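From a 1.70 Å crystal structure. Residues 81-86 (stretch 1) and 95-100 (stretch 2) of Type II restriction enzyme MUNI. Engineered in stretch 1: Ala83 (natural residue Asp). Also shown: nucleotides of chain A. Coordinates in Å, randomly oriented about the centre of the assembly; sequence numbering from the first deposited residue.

Stretch 1 81-86: SPAFAI
Stretch 2 95-100: LFGEIK

The two stretches form an antiparallel β-ladder that frays at Pro82 and Ala83 into a loop linked to the strand by weak hydrogen bonds to Gly97 and Glu98 and by a water, with Ser81 bound to the phosphate of DC3. Strand 84-86 runs against strand 95-100 with 147° between their N-to-C directions and an axial approach of 4.5 Å. The register pairs Phe84 with Gly97 (CA-CA 5.0 Å), Ala85 with Phe96 (CA-CA 4.3 Å) and Ile86 with Leu95 (CA-CA 5.2 Å).

The outer pairs are the hydrogen-bonded ones. Ile86 N donates to Leu95 O at 2.8 Å, and Leu95 N returns the bond to Ile86 O at 2.9 Å. Gly97 N reaches Phe84 O at 2.7 Å, whereas the reciprocal Phe84 N to Gly97 O bond is weak at 3.3 Å. At the intervening non-hydrogen-bonded pair, Ala85 CA lies 3.1 Å from Leu95 O in a CA-H...O contact. The ladder residues have extended torsions: phi/psi are -162/171 at Phe84, -149/150 at Ala85, -120/121 at Ile86, -110/123 at Leu95, -94/144 at Phe96 and -134/165 at Gly97.

Phe84, Ile86 and Leu95 project from one face of the sheet. Phe84 (chi1 p, 69°; chi2 93°) lays its ring over Gly97, whose CA sits 3.7 Å from the ring centroid, 16° off the normal, in a CH-pi contact. The absence of a side chain makes this possible, since an ideal CB on Gly97 would fall 2.1 Å from Phe84 CZ. Glu98 O approaches the ring edge, 3.5 Å from Phe84 CE2, while Ile99 (chi1 m, chi2 t) packs its CG1 3.9 Å from the same Phe84 CE2. On the other face, Phe96 (chi1 m, -69°; chi2 100°) brings CD2 to 3.8 Å from Ala85 CB and 4.1 Å from Pro82 CG, an apolar cluster.

Before the strand, Pro82 (-59/153, C-gamma exo) leads into Ala83, whose -63/-36 torsions break the extended run. Ala83, an engineered replacement for Asp, points its CB toward stretch 2, 4.0 Å from Ile99 CG1. Ala83 N makes two weak hydrogen bonds, to Gly97 O at 3.1 Å and Glu98 OE1 at 3.4 Å. Although the CA-to-CB bond of Glu98 points away, its m, m rotamer with chi3 -25° folds the carboxylate back, and a water bridges, its O 2.8 Å from Glu98 OE1 and 3.0 Å from Ser81 O, donating to both.

Both stretches also touch the DNA: Ser81 N donates to DC3 OP1 at 2.8 Å, and Lys100 NZ to DA4 OP2 at 3.1 Å, where its positive charge suits the phosphate.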

ATOM      1  N   SER D  81      -2.885  -4.298  13.777  1.00  7.84           N
ATOM      2  CA  SER D  81      -4.149  -4.718  14.346  1.00  7.69           C
ATOM      3  C   SER D  81      -5.187  -4.682  13.227  1.00  7.69           C
ATOM      4  O   SER D  81      -5.770  -3.620  12.930  1.00  7.69           O
ATOM      5  CB  SER D  81      -4.504  -3.753  15.486  1.00  9.60           C
ATOM      6  OG  SER D  81      -5.814  -3.993  15.980  1.00 12.40           O
ATOM      7  N   PRO D  82      -5.389  -5.823  12.546  1.00  7.69           N
ATOM      8  CA  PRO D  82      -6.369  -5.889  11.458  1.00  7.69           C
ATOM      9  C   PRO D  82      -7.761  -5.541  11.966  1.00  7.69           C
ATOM     10  O   PRO D  82      -8.060  -5.737  13.141  1.00  7.69           O
ATOM     11  CB  PRO D  82      -6.304  -7.342  11.010  1.00  7.69           C
ATOM     12  CG  PRO D  82      -4.904  -7.727  11.285  1.00  8.00           C
ATOM     13  CD  PRO D  82      -4.664  -7.105  12.670  1.00  7.69           C
ATOM     14  N   ALA D  83      -8.610  -5.032  11.077  1.00  8.05           N
ATOM     15  CA  ALA D  83      -9.990  -4.692  11.433  1.00  7.69           C
ATOM     16  C   ALA D  83     -10.745  -5.960  11.859  1.00  8.90           C
ATOM     17  O   ALA D  83     -11.588  -5.923  12.759  1.00  7.69           O
ATOM     18  CB  ALA D  83     -10.695  -4.061  10.246  1.00  9.98           C
ATOM     19  N   PHE D  84     -10.439  -7.078  11.208  1.00  7.69           N
ATOM     20  CA  PHE D  84     -11.110  -8.340  11.552  1.00  7.85           C
ATOM     21  C   PHE D  84     -10.322  -9.535  11.033  1.00  7.69           C
ATOM     22  O   PHE D  84      -9.320  -9.376  10.341  1.00  7.69           O
ATOM     23  CB  PHE D  84     -12.548  -8.348  10.965  1.00  7.69           C
ATOM     24  CG  PHE D  84     -12.620  -8.444   9.447  1.00  7.96           C
ATOM     25  CD1 PHE D  84     -12.744  -9.685   8.804  1.00  7.69           C
ATOM     26  CD2 PHE D  84     -12.585  -7.297   8.651  1.00  7.69           C
ATOM     27  CE1 PHE D  84     -12.833  -9.760   7.419  1.00  7.69           C
ATOM     28  CE2 PHE D  84     -12.669  -7.371   7.262  1.00  7.69           C
ATOM     29  CZ  PHE D  84     -12.797  -8.606   6.648  1.00  7.69           C
ATOM     30  N   ALA D  85     -10.733 -10.729  11.441  1.00  7.69           N
ATOM     31  CA  ALA D  85     -10.132 -11.951  10.906  1.00  7.79           C
ATOM     32  C   ALA D  85     -11.229 -12.981  10.936  1.00  7.69           C
ATOM     33  O   ALA D  85     -12.117 -12.926  11.793  1.00  7.96           O
ATOM     34  CB  ALA D  85      -8.948 -12.450  11.761  1.00  7.69           C
ATOM     35  N   ILE D  86     -11.160 -13.920  10.000  1.00  7.76           N
ATOM     36  CA  ILE D  86     -12.118 -15.018   9.960  1.00  7.69           C
ATOM     37  C   ILE D  86     -11.295 -16.295  10.097  1.00  7.69           C
ATOM     38  O   ILE D  86     -10.394 -16.547   9.286  1.00  7.69           O
ATOM     39  CB  ILE D  86     -12.895 -15.058   8.639  1.00  7.69           C
ATOM     40  CG1 ILE D  86     -13.821 -13.850   8.576  1.00  7.69           C
ATOM     41  CG2 ILE D  86     -13.706 -16.361   8.548  1.00  7.73           C
ATOM     42  CD1 ILE D  86     -14.498 -13.671   7.274  1.00  7.74           C
ATOM     43  N   LEU D  95      -8.074 -15.831   7.743  1.00  7.69           N
ATOM     44  CA  LEU D  95      -8.075 -14.808   6.691  1.00  7.69           C
ATOM     45  C   LEU D  95      -8.132 -13.494   7.473  1.00  8.36           C
ATOM     46  O   LEU D  95      -9.041 -13.296   8.277  1.00  7.69           O
ATOM     47  CB  LEU D  95      -9.326 -14.943   5.807  1.00  7.74           C
ATOM     48  CG  LEU D  95      -9.587 -13.790   4.824  1.00  7.69           C
ATOM     49  CD1 LEU D  95      -8.494 -13.827   3.749  1.00  7.69           C
ATOM     50  CD2 LEU D  95     -10.973 -13.923   4.182  1.00  7.69           C
ATOM     51  N   PHE D  96      -7.157 -12.612   7.259  1.00  7.69           N
ATOM     52  CA  PHE D  96      -7.124 -11.329   7.957  1.00  8.38           C
ATOM     53  C   PHE D  96      -7.785 -10.268   7.099  1.00  8.00           C
ATOM     54  O   PHE D  96      -7.682 -10.306   5.874  1.00  8.59           O
ATOM     55  CB  PHE D  96      -5.668 -10.972   8.291  1.00  7.69           C
ATOM     56  CG  PHE D  96      -5.074 -11.869   9.329  1.00  7.69           C
ATOM     57  CD1 PHE D  96      -4.234 -12.927   8.970  1.00  8.49           C
ATOM     58  CD2 PHE D  96      -5.415 -11.706  10.664  1.00  7.69           C
ATOM     59  CE1 PHE D  96      -3.751 -13.811   9.953  1.00  7.69           C
ATOM     60  CE2 PHE D  96      -4.939 -12.570  11.641  1.00  7.94           C
ATOM     61  CZ  PHE D  96      -4.106 -13.627  11.285  1.00  7.69           C
ATOM     62  N   GLY D  97      -8.491  -9.332   7.732  1.00  7.69           N
ATOM     63  CA  GLY D  97      -9.182  -8.348   6.930  1.00  8.06           C
ATOM     64  C   GLY D  97      -9.063  -6.901   7.329  1.00  7.88           C
ATOM     65  O   GLY D  97      -8.632  -6.583   8.434  1.00  8.28           O
ATOM     66  N   GLU D  98      -9.454  -6.023   6.411  1.00  7.69           N
ATOM     67  CA  GLU D  98      -9.434  -4.588   6.664  1.00  8.38           C
ATOM     68  C   GLU D  98     -10.765  -4.025   6.190  1.00  8.38           C
ATOM     69  O   GLU D  98     -11.459  -4.633   5.369  1.00  7.69           O
ATOM     70  CB  GLU D  98      -8.302  -3.892   5.893  1.00 10.17           C
ATOM     71  CG  GLU D  98      -6.886  -4.288   6.287  1.00 13.59           C
ATOM     72  CD  GLU D  98      -6.607  -4.165   7.785  1.00 17.61           C
ATOM     73  OE1 GLU D  98      -7.280  -3.361   8.482  1.00 20.29           O
ATOM     74  OE2 GLU D  98      -5.706  -4.883   8.282  1.00 16.65           O
ATOM     75  N   ILE D  99     -11.110  -2.844   6.696  1.00  8.57           N
ATOM     76  CA  ILE D  99     -12.344  -2.185   6.317  1.00  9.23           C
ATOM     77  C   ILE D  99     -11.935  -0.749   6.017  1.00  9.98           C
ATOM     78  O   ILE D  99     -11.432  -0.047   6.906  1.00 12.30           O
ATOM     79  CB  ILE D  99     -13.374  -2.208   7.470  1.00  8.35           C
ATOM     80  CG1 ILE D  99     -13.803  -3.668   7.764  1.00  8.66           C
ATOM     81  CG2 ILE D  99     -14.600  -1.381   7.088  1.00  9.03           C
ATOM     82  CD1 ILE D  99     -14.800  -3.793   8.877  1.00 10.62           C
ATOM     83  N   LYS D 100     -12.141  -0.313   4.780  1.00  8.74           N
ATOM     84  CA  LYS D 100     -11.766   1.043   4.398  1.00  9.05           C
ATOM     85  C   LYS D 100     -13.021   1.807   4.014  1.00  9.27           C
ATOM     86  O   LYS D 100     -13.651   1.510   3.006  1.00  7.87           O
ATOM     87  CB  LYS D 100     -10.762   0.988   3.235  1.00 11.34           C
ATOM     88  CG  LYS D 100      -9.351   0.612   3.704  1.00 13.94           C
ATOM     89  CD  LYS D 100      -8.779   1.742   4.577  1.00 16.27           C
ATOM     90  CE  LYS D 100      -7.600   1.305   5.449  1.00 22.23           C
ATOM     91  NZ  LYS D 100      -8.016   0.354   6.517  1.00 21.45           N
TER
ATOM     92  P    DC A   3      -2.370  -0.632  12.978  1.00  7.69           P
ATOM     93  OP1  DC A   3      -2.744  -1.901  12.317  1.00  7.69           O
ATOM     94  OP2  DC A   3      -1.229   0.147  12.459  1.00  8.02           O
ATOM     95  O5'  DC A   3      -3.674   0.284  12.963  1.00  7.69           O
ATOM     96  C5'  DC A   3      -4.884  -0.218  13.510  1.00  7.69           C
ATOM     97  C4'  DC A   3      -6.033   0.700  13.177  1.00  7.69           C
ATOM     98  O4'  DC A   3      -5.899   1.939  13.920  1.00  7.69           O
ATOM     99  C3'  DC A   3      -6.207   1.093  11.709  1.00  7.69           C
ATOM    100  O3'  DC A   3      -7.619   1.125  11.490  1.00  7.92           O
ATOM    101  C2'  DC A   3      -5.594   2.487  11.659  1.00  7.69           C
ATOM    102  C1'  DC A   3      -5.950   3.051  13.036  1.00  7.69           C
ATOM    103  N1   DC A   3      -5.001   4.069  13.535  1.00  7.69           N
ATOM    104  C2   DC A   3      -5.503   5.313  13.976  1.00  8.19           C
ATOM    105  O2   DC A   3      -6.722   5.509  13.957  1.00  8.61           O
ATOM    106  N3   DC A   3      -4.641   6.264  14.408  1.00  7.69           N
ATOM    107  C4   DC A   3      -3.330   6.028  14.413  1.00  7.69           C
ATOM    108  N4   DC A   3      -2.510   7.033  14.816  1.00  8.05           N
ATOM    109  C5   DC A   3      -2.784   4.770  13.997  1.00  7.69           C
ATOM    110  C6   DC A   3      -3.653   3.825  13.566  1.00  7.69           C
ATOM    111  P    DA A   4      -8.246   1.624  10.092  1.00  8.01           P
ATOM    112  OP1  DA A   4      -9.371   0.697   9.809  1.00  8.35           O
ATOM    113  OP2  DA A   4      -7.216   1.881   9.051  1.00  7.69           O
ATOM    114  O5'  DA A   4      -8.882   3.020  10.516  1.00  7.69           O
ATOM    115  C5'  DA A   4      -9.813   3.104  11.586  1.00  8.76           C
ATOM    116  C4'  DA A   4     -10.427   4.485  11.624  1.00  8.19           C
ATOM    117  O4'  DA A   4      -9.443   5.472  12.008  1.00  8.36           O
ATOM    118  C3'  DA A   4     -11.004   4.965  10.300  1.00  8.06           C
ATOM    119  O3'  DA A   4     -12.197   5.703  10.583  1.00  9.84           O
ATOM    120  C2'  DA A   4      -9.895   5.842   9.725  1.00  9.60           C
ATOM    121  C1'  DA A   4      -9.257   6.436  10.975  1.00  8.88           C
ATOM    122  N9   DA A   4      -7.817   6.711  10.906  1.00  8.62           N
ATOM    123  C8   DA A   4      -6.807   5.830  10.596  1.00  8.09           C
ATOM    124  N7   DA A   4      -5.605   6.334  10.738  1.00  7.69           N
ATOM    125  C5   DA A   4      -5.833   7.641  11.145  1.00  9.42           C
ATOM    126  C6   DA A   4      -4.958   8.685  11.511  1.00  7.78           C
ATOM    127  N6   DA A   4      -3.629   8.569  11.517  1.00  7.69           N
ATOM    128  N1   DA A   4      -5.508   9.860  11.898  1.00 10.09           N
ATOM    129  C2   DA A   4      -6.842   9.968  11.908  1.00  7.69           C
ATOM    130  N3   DA A   4      -7.767   9.062  11.593  1.00  9.57           N
ATOM    131  C4   DA A   4      -7.190   7.900  11.223  1.00  7.81           C
HETATM  132  O   HOH W   1      -5.770  -2.050  10.414  1.00 13.73           O